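Local coordinates for thioredoxin reductase (Streptomyces clavuligerus, PDB 4NTD), which is an FAD-dependent oxidoreductase of the thioredoxin reductase family, named HlmI, linked to disulfide bond formation in the natural product holomycin, at residues A63-P68 with T139-E144; F120-R123 with A129-T132; V199-G204 with S246-S251; L265-A268 with E272-A275; G291-G296 with S313-A318. All coordinates share one frame; numbering follows the deposited sequence.

Contact 1. Residues A63-P68 with T139-E144; sequences APRNAP and TGLRDE. With FAD (flavin-adenine dinucleotide), chain C.
R65 reaches D143 because its CG stands trans to its own amide nitrogen (chi1 175°) and the chain stays extended as far as NE; D143 in turn keeps CG beside its backbone N, which swings the carboxylate round to meet the guanidinium side-on. Two nitrogens then take one oxygen each. R65 NE donates to D143 OD1 at 2.8 Å in a nearly straight bond (171°), and R65 NH2 to D143 OD2 at 2.9 Å, both oxygens being met on the syn side. With the two planes only 29° apart, this is a bidentate salt bridge. The cation is sandwiched as well: L141 CD1 sits over one face, 3.4 Å from R65 NE, while FAD C9 lies over the opposite face near the rim. As in thioredoxin reductases, the loop 63-68 follows the second strand of the FAD-binding Rossmann sheet, and strand 141-144 belongs to the short antiparallel pair, with 258-261, that links the two nucleotide-binding-type domains. The loop also grips the cofactor through main chain: A63 N donates to FAD O2B at 2.8 Å and R65 N to FAD O2A at 3.1 Å. A CB on G140 would collide with that phosphate oxygen. The remaining nitrogen, R65 NH1, is shared between N297 OD1 and a carboxylate oxygen of bound glutathione, so all three guanidinium nitrogens have acceptors.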
# COMPACT_ATOMS: atom_id res chain seq x y z
N ALA A 63 -4.90 -11.36 -17.49
CA ALA A 63 -3.66 -10.84 -18.06
C ALA A 63 -2.87 -9.97 -17.07
O ALA A 63 -2.76 -8.76 -17.26
CB ALA A 63 -3.96 -10.06 -19.33
N PRO A 64 -2.31 -10.59 -16.01
CA PRO A 64 -1.47 -9.85 -15.08
C PRO A 64 -0.27 -9.22 -15.78
O PRO A 64 0.36 -9.87 -16.61
CB PRO A 64 -0.99 -10.90 -14.07
CG PRO A 64 -1.58 -12.20 -14.46
CD PRO A 64 -2.42 -12.03 -15.69
N ARG A 65 0.04 -7.97 -15.45
CA ARG A 65 1.12 -7.25 -16.11
C ARG A 65 2.47 -7.96 -15.99
O ARG A 65 3.26 -7.96 -16.94
CB ARG A 65 1.21 -5.82 -15.56
CG ARG A 65 2.38 -5.03 -16.11
CD ARG A 65 2.38 -3.60 -15.60
NE ARG A 65 3.54 -2.87 -16.11
CZ ARG A 65 4.21 -1.93 -15.45
NH1 ARG A 65 3.87 -1.58 -14.21
NH2 ARG A 65 5.25 -1.34 -16.04
N ASN A 66 2.74 -8.57 -14.83
CA ASN A 66 4.03 -9.21 -14.59
C ASN A 66 4.06 -10.72 -14.88
O ASN A 66 5.00 -11.41 -14.46
CB ASN A 66 4.52 -8.93 -13.16
CG ASN A 66 3.59 -9.47 -12.09
OD1 ASN A 66 2.37 -9.47 -12.25
ND2 ASN A 66 4.17 -9.91 -10.98
N ALA A 67 3.07 -11.21 -15.62
CA ALA A 67 3.03 -12.62 -16.03
C ALA A 67 4.30 -13.10 -16.75
O ALA A 67 4.70 -14.25 -16.57
CB ALA A 67 1.80 -12.89 -16.89
N PRO A 68 4.94 -12.23 -17.56
CA PRO A 68 6.19 -12.63 -18.23
C PRO A 68 7.39 -12.94 -17.33
O PRO A 68 8.32 -13.61 -17.78
CB PRO A 68 6.51 -11.42 -19.12
CG PRO A 68 5.20 -10.76 -19.35
CD PRO A 68 4.44 -10.94 -18.07
N THR A 139 -7.61 -2.25 -13.24
CA THR A 139 -7.36 -2.86 -14.55
C THR A 139 -5.91 -2.77 -15.04
O THR A 139 -5.60 -3.22 -16.15
CB THR A 139 -8.27 -2.19 -15.59
OG1 THR A 139 -8.21 -0.77 -15.41
CG2 THR A 139 -9.71 -2.65 -15.41
N GLY A 140 -5.03 -2.19 -14.23
CA GLY A 140 -3.61 -2.14 -14.55
C GLY A 140 -3.24 -1.20 -15.68
O GLY A 140 -4.01 -0.30 -16.05
N LEU A 141 -2.04 -1.40 -16.23
CA LEU A 141 -1.56 -0.64 -17.38
C LEU A 141 -0.89 -1.57 -18.39
O LEU A 141 -0.47 -2.67 -18.05
CB LEU A 141 -0.60 0.48 -16.95
CG LEU A 141 0.78 0.12 -16.38
CD1 LEU A 141 1.80 -0.23 -17.47
CD2 LEU A 141 1.32 1.28 -15.55
N ARG A 142 -0.81 -1.09 -19.64
CA ARG A 142 -0.18 -1.80 -20.74
C ARG A 142 1.20 -1.21 -21.03
O ARG A 142 1.32 0.01 -21.15
CB ARG A 142 -1.03 -1.69 -22.01
CG ARG A 142 -2.42 -2.30 -21.89
CD ARG A 142 -3.14 -2.36 -23.23
NE ARG A 142 -4.27 -3.28 -23.17
CZ ARG A 142 -5.54 -2.93 -23.32
NH1 ARG A 142 -5.87 -1.66 -23.54
NH2 ARG A 142 -6.49 -3.85 -23.24
N ASP A 143 2.21 -2.07 -21.15
CA ASP A 143 3.55 -1.64 -21.56
C ASP A 143 3.64 -1.72 -23.08
O ASP A 143 3.60 -2.81 -23.65
CB ASP A 143 4.62 -2.55 -20.95
CG ASP A 143 4.68 -2.46 -19.45
OD1 ASP A 143 4.17 -3.39 -18.77
OD2 ASP A 143 5.23 -1.47 -18.93
N GLU A 144 3.75 -0.57 -23.73
CA GLU A 144 3.96 -0.54 -25.18
C GLU A 144 5.45 -0.53 -25.45
O GLU A 144 6.15 0.44 -25.13
CB GLU A 144 3.27 0.67 -25.80
CG GLU A 144 1.76 0.65 -25.64
CD GLU A 144 1.05 1.77 -26.37
OE1 GLU A 144 1.73 2.61 -27.01
OE2 GLU A 144 -0.19 1.83 -26.31
PA FAD C . -2.34 -6.12 -12.67
O1A FAD C . -1.57 -7.02 -11.75
O2A FAD C . -1.80 -5.88 -14.06
O5B FAD C . -3.83 -6.72 -12.81
C5B FAD C . -4.79 -6.06 -13.62
C4B FAD C . -5.84 -7.09 -14.02
O4B FAD C . -6.95 -6.42 -14.62
C3B FAD C . -5.32 -8.09 -15.05
O3B FAD C . -5.44 -9.43 -14.55
C2B FAD C . -6.18 -7.86 -16.28
O2B FAD C . -6.48 -9.08 -16.97
C1B FAD C . -7.43 -7.22 -15.70
N9A FAD C . -8.22 -6.37 -16.61
C8A FAD C . -7.78 -5.31 -17.32
N7A FAD C . -8.80 -4.75 -18.02
C5A FAD C . -9.91 -5.46 -17.76
C6A FAD C . -11.33 -5.42 -18.17
N6A FAD C . -11.76 -4.47 -19.03
N1A FAD C . -12.17 -6.35 -17.66
C2A FAD C . -11.74 -7.30 -16.80
N3A FAD C . -10.47 -7.40 -16.39
C4A FAD C . -9.52 -6.52 -16.82
N1 FAD C . 6.23 -5.70 -9.24
C2 FAD C . 6.75 -6.19 -8.09
O2 FAD C . 6.33 -5.73 -7.01
N3 FAD C . 7.70 -7.15 -8.08
C4 FAD C . 8.19 -7.68 -9.21
O4 FAD C . 9.07 -8.56 -9.17
C4X FAD C . 7.66 -7.21 -10.51
N5 FAD C . 8.09 -7.69 -11.71
C5X FAD C . 7.58 -7.20 -12.87
C6 FAD C . 8.04 -7.72 -14.08
C7 FAD C . 7.54 -7.25 -15.29
C7M FAD C . 8.05 -7.81 -16.59
C8 FAD C . 6.50 -6.19 -15.30
C8M FAD C . 5.95 -5.66 -16.60
C9 FAD C . 6.03 -5.67 -14.09
C9A FAD C . 6.54 -6.14 -12.87
N10 FAD C . 6.08 -5.63 -11.63
C10 FAD C . 6.63 -6.15 -10.45
C1' FAD C . 5.04 -4.59 -11.52
C2' FAD C . 3.67 -5.27 -11.42
O2' FAD C . 3.31 -5.78 -12.71
C3' FAD C . 2.59 -4.30 -10.94
O3' FAD C . 2.99 -3.72 -9.69
C4' FAD C . 1.23 -4.96 -10.75
O4' FAD C . 0.88 -5.76 -11.89
C5' FAD C . 0.13 -3.93 -10.54
O5' FAD C . -1.02 -4.58 -10.01
P FAD C . -2.50 -4.19 -10.47
O1P FAD C . -2.61 -2.69 -10.55
O2P FAD C . -3.46 -4.98 -9.62
O3P FAD C . -2.59 -4.67 -12.02

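Contact 2. Residues F120-R123 with A129-T132; sequences FTVR and ALST
F120 and V122 face T132 and L130 in the two hydrogen-bonded pairs of this antiparallel contact, and four backbone bonds join them. F120 N to T132 O and V122 N to L130 O both measure 2.8 Å, the second being the straighter (168°); the return bonds are T132 N to F120 O at 2.9 Å and L130 N to V122 O. The alternate positions, T121 with S131 and R123 with A129, are non-hydrogen-bonded pairs, where CA-H...O contacts take over; the shortest runs from A129 CA to V122 O at 3.2 Å. These strands form a beta hairpin in which 119-124 is the central and 129-132 an edge strand of a three-stranded antiparallel sheet, with 106-112 on the other side of 119-124; it is set against strand 31-36 of the FAD-binding Rossmann domain. Apolar contacts lie on the face bearing F120, V122, L130 and T132. There V122 CG2 meets T132 CG2 obliquely at 4.1 Å, and V122 CB lies 4.2 Å from L130 CD1. T132 holds its methyl between backbone N and carbonyl carbon, OG1 being anti to the N (chi1 -176°); this turns CG2 to F120 CB and leaves the hydroxyl to bond R134 O. The V122 side also abuts V34 and V106, the latter an FAD-binding residue. On the polar face one water bridges T121 OG1 and S131 OG, lying 2.7 Å from S131 OG, and both hydroxyls have further partners, E112 and R119. R123 rests its CG against A129 CB, while its guanidinium makes salt bridges to D108 and E110.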
# COMPACT_ATOMS: atom_id res chain seq x y z
N PHE A 120 -24.62 1.23 -10.56
CA PHE A 120 -23.93 1.04 -11.84
C PHE A 120 -24.37 -0.23 -12.54
O PHE A 120 -24.70 -1.23 -11.89
CB PHE A 120 -22.42 0.99 -11.63
CG PHE A 120 -21.87 2.19 -10.91
CD1 PHE A 120 -21.39 3.28 -11.63
CD2 PHE A 120 -21.85 2.24 -9.53
CE1 PHE A 120 -20.90 4.39 -10.97
CE2 PHE A 120 -21.37 3.35 -8.86
CZ PHE A 120 -20.89 4.43 -9.59
N THR A 121 -24.39 -0.19 -13.87
CA THR A 121 -24.54 -1.38 -14.69
C THR A 121 -23.19 -1.70 -15.31
O THR A 121 -22.61 -0.87 -16.01
CB THR A 121 -25.59 -1.19 -15.80
OG1 THR A 121 -26.85 -0.85 -15.22
CG2 THR A 121 -25.74 -2.47 -16.62
N VAL A 122 -22.68 -2.90 -15.03
CA VAL A 122 -21.41 -3.38 -15.57
C VAL A 122 -21.72 -4.39 -16.67
O VAL A 122 -22.44 -5.36 -16.42
CB VAL A 122 -20.55 -4.03 -14.47
CG1 VAL A 122 -19.26 -4.60 -15.04
CG2 VAL A 122 -20.25 -3.02 -13.37
N ARG A 123 -21.19 -4.16 -17.86
CA ARG A 123 -21.47 -5.00 -19.03
C ARG A 123 -20.19 -5.66 -19.53
O ARG A 123 -19.16 -5.01 -19.69
CB ARG A 123 -22.12 -4.17 -20.14
CG ARG A 123 -23.43 -3.51 -19.73
CD ARG A 123 -24.08 -2.73 -20.86
NE ARG A 123 -25.36 -2.15 -20.45
CZ ARG A 123 -25.55 -0.86 -20.16
NH1 ARG A 123 -24.54 -0.00 -20.24
NH2 ARG A 123 -26.75 -0.43 -19.79
N ALA A 129 -24.52 -8.82 -18.09
CA ALA A 129 -24.53 -7.56 -17.34
C ALA A 129 -24.85 -7.80 -15.87
O ALA A 129 -25.56 -8.75 -15.52
CB ALA A 129 -25.52 -6.58 -17.94
N LEU A 130 -24.32 -6.93 -15.01
CA LEU A 130 -24.55 -6.95 -13.57
C LEU A 130 -24.93 -5.56 -13.09
O LEU A 130 -24.40 -4.57 -13.59
CB LEU A 130 -23.28 -7.35 -12.81
CG LEU A 130 -22.45 -8.55 -13.23
CD1 LEU A 130 -21.41 -8.17 -14.28
CD2 LEU A 130 -21.77 -9.14 -12.00
N SER A 131 -25.81 -5.49 -12.09
CA SER A 131 -26.13 -4.24 -11.40
C SER A 131 -25.43 -4.24 -10.05
O SER A 131 -25.43 -5.25 -9.35
CB SER A 131 -27.64 -4.11 -11.21
OG SER A 131 -27.97 -2.86 -10.63
N THR A 132 -24.83 -3.11 -9.68
CA THR A 132 -24.04 -3.01 -8.45
C THR A 132 -24.12 -1.61 -7.82
O THR A 132 -24.35 -0.62 -8.50
CB THR A 132 -22.56 -3.39 -8.70
OG1 THR A 132 -21.83 -3.38 -7.47
CG2 THR A 132 -21.90 -2.43 -9.70
O HOH W 1 -28.36 -1.61 -12.94

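Contact 3. Residues V199-G204 with S246-S251; sequences VLFRHG and SGVARS
Side-chain packing between two sheets is what joins F201 and V199 to V248 and R250: strand 198-201 is part of a parallel five-stranded sheet, and 247-249 is the outermost strand of an antiparallel three-stranded one. The backbones stay well apart, the nearest CA atoms, V199 and R250, being 8.9 Å from each other. F201 presents its ring edge to V248, with CE1 3.7 Å from V248 CB and V248 CB lying in the ring plane; the same edge, at F201 CZ, also approaches R250 CG at 4.2 Å. In this family such a parallel sheet and its antiparallel appendage make up the second nucleotide-binding-type domain, separate from the FAD domain. R250 folds back because its chain bends at chi2 (-75°) and chi3 (96°), which brings R250 NE within 2.8 Å of A249 O and lays the guanidinium flat on V199. V199 CG2 sits over that face, 3.5 Å from R250 NH1. With an alanine in place of R250, D197 would probably be left without its salt-bridge mate, L175 O would lose a donor, and V199 CG2 its flat cover.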
# COMPACT_ATOMS: atom_id res chain seq x y z
N VAL A 199 25.53 0.60 -20.38
CA VAL A 199 25.70 1.30 -21.65
C VAL A 199 24.35 1.80 -22.17
O VAL A 199 23.36 1.06 -22.15
CB VAL A 199 26.34 0.37 -22.71
CG1 VAL A 199 26.26 0.98 -24.11
CG2 VAL A 199 27.79 0.08 -22.34
N LEU A 200 24.32 3.04 -22.64
CA LEU A 200 23.15 3.59 -23.31
C LEU A 200 23.33 3.50 -24.82
O LEU A 200 24.29 4.05 -25.37
CB LEU A 200 22.91 5.05 -22.91
CG LEU A 200 21.77 5.80 -23.63
CD1 LEU A 200 20.43 5.15 -23.34
CD2 LEU A 200 21.75 7.27 -23.25
N PHE A 201 22.42 2.80 -25.48
CA PHE A 201 22.36 2.78 -26.94
C PHE A 201 21.47 3.95 -27.35
O PHE A 201 20.25 3.88 -27.22
CB PHE A 201 21.81 1.44 -27.43
CG PHE A 201 22.69 0.27 -27.06
CD1 PHE A 201 23.74 -0.11 -27.88
CD2 PHE A 201 22.48 -0.43 -25.87
CE1 PHE A 201 24.56 -1.18 -27.54
CE2 PHE A 201 23.29 -1.49 -25.53
CZ PHE A 201 24.34 -1.87 -26.36
N ARG A 202 22.08 5.04 -27.82
CA ARG A 202 21.34 6.29 -28.04
C ARG A 202 20.17 6.14 -29.00
O ARG A 202 19.12 6.75 -28.79
CB ARG A 202 22.25 7.42 -28.51
CG ARG A 202 21.54 8.76 -28.58
CD ARG A 202 22.48 9.91 -28.87
NE ARG A 202 22.88 9.98 -30.27
CZ ARG A 202 22.27 10.71 -31.19
NH1 ARG A 202 21.21 11.44 -30.86
NH2 ARG A 202 22.71 10.71 -32.44
N HIS A 203 20.34 5.35 -30.06
CA HIS A 203 19.23 5.07 -30.99
C HIS A 203 18.61 6.36 -31.56
O HIS A 203 17.40 6.45 -31.76
CB HIS A 203 18.17 4.22 -30.27
CG HIS A 203 17.17 3.58 -31.17
ND1 HIS A 203 17.53 2.74 -32.20
CD2 HIS A 203 15.81 3.63 -31.19
CE1 HIS A 203 16.45 2.31 -32.82
NE2 HIS A 203 15.39 2.83 -32.23
N GLY A 204 19.45 7.37 -31.80
CA GLY A 204 18.99 8.66 -32.30
C GLY A 204 18.15 9.50 -31.34
O GLY A 204 17.50 10.46 -31.76
N SER A 246 27.62 -3.89 -36.52
CA SER A 246 28.38 -3.85 -35.28
C SER A 246 27.51 -4.40 -34.16
O SER A 246 26.29 -4.25 -34.20
CB SER A 246 28.81 -2.43 -34.92
OG SER A 246 29.82 -1.97 -35.79
N GLY A 247 28.14 -5.04 -33.18
CA GLY A 247 27.42 -5.59 -32.04
C GLY A 247 28.09 -5.26 -30.73
O GLY A 247 29.30 -5.08 -30.67
N VAL A 248 27.28 -5.16 -29.67
CA VAL A 248 27.79 -4.95 -28.32
C VAL A 248 27.19 -6.02 -27.43
O VAL A 248 25.97 -6.14 -27.31
CB VAL A 248 27.40 -3.57 -27.77
CG1 VAL A 248 27.96 -3.38 -26.36
CG2 VAL A 248 27.92 -2.48 -28.70
N ALA A 249 28.06 -6.81 -26.80
CA ALA A 249 27.62 -7.88 -25.92
C ALA A 249 27.06 -7.31 -24.62
O ALA A 249 27.65 -6.41 -24.02
CB ALA A 249 28.77 -8.84 -25.63
N ARG A 250 25.89 -7.82 -24.23
CA ARG A 250 25.21 -7.46 -22.98
C ARG A 250 24.50 -8.72 -22.49
O ARG A 250 24.11 -9.57 -23.29
CB ARG A 250 24.17 -6.36 -23.21
CG ARG A 250 24.69 -4.99 -23.63
CD ARG A 250 25.32 -4.21 -22.48
NE ARG A 250 26.77 -4.34 -22.43
CZ ARG A 250 27.57 -3.73 -21.56
NH1 ARG A 250 27.06 -2.93 -20.62
NH2 ARG A 250 28.88 -3.93 -21.61
N SER A 251 24.30 -8.84 -21.18
CA SER A 251 23.54 -9.97 -20.62
C SER A 251 22.06 -9.61 -20.44
O SER A 251 21.19 -10.49 -20.52
CB SER A 251 24.13 -10.39 -19.27
OG SER A 251 23.84 -9.44 -18.26

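Contact 4. Residues L265-A268 with E272-A275; sequences LLTA and ERGA
The guanidinium of R273 is the flat group here, and T267 meets it at the edge: T267 OG1 lies in its plane, 2.9 Å from R273 NH1. This is the single close approach between 265-268 and 272-275, and the two segments together bury just 59 Å². The backbones are not in contact, since even the nearest CA atoms, those of T267 and E272, stand 7.5 Å apart. R273 spans the gap by a bend at chi3 (84°), which turns the end of its side chain back toward the helix although the chain itself runs on away from it. T267 keeps OG1 beside its backbone N (chi1 -60°), and from there the hydroxyl makes a weak hydrogen bond to D263 O, one helical turn back. R273 has its clear polar partners outside the two segments: its NH2 forms a salt bridge with D263 OD2 and a hydrogen bond with G277 O. D263 therefore serves both residues, by its main-chain oxygen to T267 and by its carboxylate to R273, which is consistent with D263 holding the two side chains near each other. On the buried flank of the helix L266 packs inward, against V292 and A294. The contact is thus surface packing at the C-terminal side of helix 264-269, where the chain leaves toward strand 292-294, the edge strand of the FAD-domain parallel sheet.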
# COMPACT_ATOMS: atom_id res chain seq x y z
N LEU A 265 -12.69 2.87 -19.07
CA LEU A 265 -13.97 2.79 -18.35
C LEU A 265 -14.15 3.98 -17.42
O LEU A 265 -15.27 4.46 -17.22
CB LEU A 265 -14.08 1.48 -17.57
CG LEU A 265 -14.08 0.20 -18.40
CD1 LEU A 265 -13.89 -1.02 -17.51
CD2 LEU A 265 -15.37 0.07 -19.21
N LEU A 266 -13.05 4.46 -16.84
CA LEU A 266 -13.07 5.62 -15.96
C LEU A 266 -13.34 6.91 -16.74
O LEU A 266 -14.14 7.74 -16.32
CB LEU A 266 -11.76 5.73 -15.17
CG LEU A 266 -11.47 4.54 -14.24
CD1 LEU A 266 -10.02 4.54 -13.79
CD2 LEU A 266 -12.41 4.56 -13.04
N THR A 267 -12.67 7.06 -17.88
CA THR A 267 -12.91 8.20 -18.77
C THR A 267 -14.37 8.26 -19.22
O THR A 267 -14.98 9.33 -19.22
CB THR A 267 -11.98 8.15 -20.00
OG1 THR A 267 -10.61 8.17 -19.57
CG2 THR A 267 -12.23 9.33 -20.93
N ALA A 268 -14.93 7.11 -19.60
CA ALA A 268 -16.32 7.04 -20.06
C ALA A 268 -17.33 7.40 -18.96
O ALA A 268 -18.40 7.92 -19.25
CB ALA A 268 -16.62 5.65 -20.62
N GLU A 272 -12.47 12.70 -13.66
CA GLU A 272 -11.54 13.78 -14.00
C GLU A 272 -10.10 13.28 -14.02
O GLU A 272 -9.72 12.40 -13.24
CB GLU A 272 -11.69 14.93 -13.00
CG GLU A 272 -13.03 15.66 -13.12
CD GLU A 272 -13.23 16.72 -12.05
OE1 GLU A 272 -12.28 17.03 -11.31
OE2 GLU A 272 -14.36 17.26 -11.96
N ARG A 273 -9.30 13.84 -14.93
CA ARG A 273 -7.87 13.55 -15.00
C ARG A 273 -7.10 14.68 -14.33
O ARG A 273 -7.52 15.83 -14.37
CB ARG A 273 -7.41 13.44 -16.46
CG ARG A 273 -8.26 12.55 -17.35
CD ARG A 273 -7.65 12.39 -18.73
NE ARG A 273 -6.64 11.34 -18.76
CZ ARG A 273 -6.89 10.04 -18.90
NH1 ARG A 273 -8.14 9.58 -19.04
NH2 ARG A 273 -5.89 9.17 -18.91
N GLY A 274 -5.97 14.34 -13.72
CA GLY A 274 -5.06 15.34 -13.17
C GLY A 274 -4.27 16.00 -14.28
O GLY A 274 -4.38 15.62 -15.45
N ALA A 275 -3.47 17.00 -13.92
CA ALA A 275 -2.62 17.70 -14.88
C ALA A 275 -1.59 16.76 -15.53
O ALA A 275 -1.17 16.99 -16.66
CB ALA A 275 -1.91 18.87 -14.21

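Contact 5. Residues G291-G296 with S313-A318; sequences GVWAVG and SAAAFA. With GSH (glutathione), chain B.
A315 CB is the meeting point of the contact, touched by W293 CD1 at 3.6 Å and by V295 CG1 at 3.5 Å. One helical turn on, A318 CB lies farther along the same indole, 3.9 Å from W293 NE1 and 4.0 Å from W293 CZ2. Between them the carbonyl of A315 lies over one face of the ring, its O 3.9 Å above the plane and toward the rim. W293 adopts a chi1 of -91°, off the usual staggered values, and the indole N-H is taken up by S284 OG, which helps fix the ring's rotation. An alanine in place of W293 would probably open a gap against A315 and A318 and leave S284 OG without its indole donor. Further out, strand 292-294 is bonded to V135 and V137 of the neighbouring parallel strand. The sequence GVWAVG followed by N297 fits the second FAD-binding motif of the family, in which an aspartate usually takes that last place; G296 itself touches FAD. On the far side of helix 305-338, A316 meets helix 40-51, while F317 meets Y164 of the second subunit and stacks on H321 near glutathione. The side-chain contacts across strand and helix are apolar, A315 O being the one polar atom against the indole, and the small alanines let the helix come close; cohesion probably rests mainly on close apolar packing.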
# COMPACT_ATOMS: atom_id res chain seq x y z
N GLY A 291 -18.98 6.87 -5.94
CA GLY A 291 -19.13 5.42 -5.96
C GLY A 291 -18.11 4.66 -6.78
O GLY A 291 -18.18 3.43 -6.86
N VAL A 292 -17.15 5.37 -7.38
CA VAL A 292 -16.15 4.76 -8.26
C VAL A 292 -14.74 4.94 -7.70
O VAL A 292 -14.24 6.06 -7.61
CB VAL A 292 -16.22 5.35 -9.68
CG1 VAL A 292 -15.17 4.72 -10.59
CG2 VAL A 292 -17.62 5.15 -10.27
N TRP A 293 -14.12 3.82 -7.32
CA TRP A 293 -12.74 3.80 -6.84
C TRP A 293 -11.82 3.26 -7.93
O TRP A 293 -12.25 2.49 -8.79
CB TRP A 293 -12.61 2.94 -5.58
CG TRP A 293 -12.80 3.69 -4.28
CD1 TRP A 293 -11.82 4.11 -3.44
CD2 TRP A 293 -14.04 4.09 -3.68
NE1 TRP A 293 -12.36 4.76 -2.36
CE2 TRP A 293 -13.73 4.75 -2.48
CE3 TRP A 293 -15.39 3.94 -4.04
CZ2 TRP A 293 -14.71 5.28 -1.64
CZ3 TRP A 293 -16.36 4.47 -3.20
CH2 TRP A 293 -16.01 5.13 -2.02
N ALA A 294 -10.55 3.66 -7.88
CA ALA A 294 -9.53 3.14 -8.80
C ALA A 294 -8.23 2.89 -8.03
O ALA A 294 -7.79 3.74 -7.26
CB ALA A 294 -9.28 4.13 -9.93
N VAL A 295 -7.63 1.71 -8.23
CA VAL A 295 -6.42 1.32 -7.50
C VAL A 295 -5.40 0.61 -8.39
O VAL A 295 -5.77 -0.04 -9.38
CB VAL A 295 -6.73 0.40 -6.30
CG1 VAL A 295 -7.71 1.07 -5.34
CG2 VAL A 295 -7.28 -0.94 -6.76
N GLY A 296 -4.13 0.72 -8.01
CA GLY A 296 -3.03 0.06 -8.71
C GLY A 296 -2.48 0.82 -9.91
O GLY A 296 -2.57 2.05 -9.97
N SER A 313 -6.66 -2.41 -0.26
CA SER A 313 -7.14 -2.41 1.12
C SER A 313 -7.67 -1.03 1.52
O SER A 313 -8.74 -0.92 2.13
CB SER A 313 -6.04 -2.85 2.08
OG SER A 313 -6.52 -2.90 3.42
N ALA A 314 -6.93 0.03 1.17
CA ALA A 314 -7.34 1.39 1.50
C ALA A 314 -8.66 1.77 0.83
O ALA A 314 -9.51 2.44 1.43
CB ALA A 314 -6.25 2.38 1.14
N ALA A 315 -8.83 1.35 -0.42
CA ALA A 315 -10.08 1.58 -1.15
C ALA A 315 -11.25 0.87 -0.48
O ALA A 315 -12.32 1.45 -0.31
CB ALA A 315 -9.94 1.14 -2.60
N ALA A 316 -11.04 -0.39 -0.10
CA ALA A 316 -12.08 -1.18 0.58
C ALA A 316 -12.52 -0.53 1.89
O ALA A 316 -13.72 -0.46 2.19
CB ALA A 316 -11.57 -2.59 0.85
N PHE A 317 -11.55 -0.05 2.66
CA PHE A 317 -11.78 0.65 3.93
C PHE A 317 -12.72 1.84 3.70
O PHE A 317 -13.77 1.95 4.33
CB PHE A 317 -10.43 1.11 4.49
CG PHE A 317 -10.45 1.57 5.93
CD1 PHE A 317 -9.75 0.87 6.90
CD2 PHE A 317 -11.13 2.73 6.31
CE1 PHE A 317 -9.74 1.29 8.22
CE2 PHE A 317 -11.13 3.15 7.63
CZ PHE A 317 -10.43 2.44 8.58
N ALA A 318 -12.34 2.71 2.77
CA ALA A 318 -13.11 3.92 2.47
C ALA A 318 -14.48 3.60 1.86
O ALA A 318 -15.49 4.21 2.21
CB ALA A 318 -12.32 4.83 1.55
N1 GSH B . -10.81 5.33 10.85
CA1 GSH B . -12.26 5.17 10.82
C1 GSH B . -12.88 6.56 10.59
O11 GSH B . -13.02 7.28 11.61
O12 GSH B . -13.21 6.87 9.42
CB1 GSH B . -12.80 4.68 12.14
CG1 GSH B . -13.56 3.36 12.01
CD1 GSH B . -12.56 2.25 11.67
OE1 GSH B . -12.46 1.81 10.53
N2 GSH B . -11.94 1.76 12.74
CA2 GSH B . -10.92 0.70 12.66
C2 GSH B . -9.64 1.36 12.35
O2 GSH B . -9.45 2.57 12.42
CB2 GSH B . -10.97 -0.11 11.36
SG2 GSH B . -10.97 -1.95 11.39
N3 GSH B . -8.84 0.45 11.83
CA3 GSH B . -7.62 0.82 11.24
C3 GSH B . -6.33 0.28 11.90
O31 GSH B . -6.40 -0.73 12.82
O32 GSH B . -5.17 0.73 11.52

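How the contacts relate
Contacts 1 and 5 are buried, contacts 2 and 3 partly so, and contact 4 lies at the surface. Contact 1 relies on a charged pair beside the cofactor, contact 5 on apolar packing, contact 2 on backbone bonds, and contact 4 on one polar approach. Contacts 2 and 5 touch, F120 CZ meeting V292 CG2 at 3.4 Å, so the hairpin backs onto the edge strand 292-294, which helix 264-269 of contact 4 also covers. Contact 2 is nested within the chain loop closed by contact 1. Contact 3 stands apart: its centre is about 50 Å from that of contact 2, in the other domain, and its arginine packs against a valine instead of pairing across the contact.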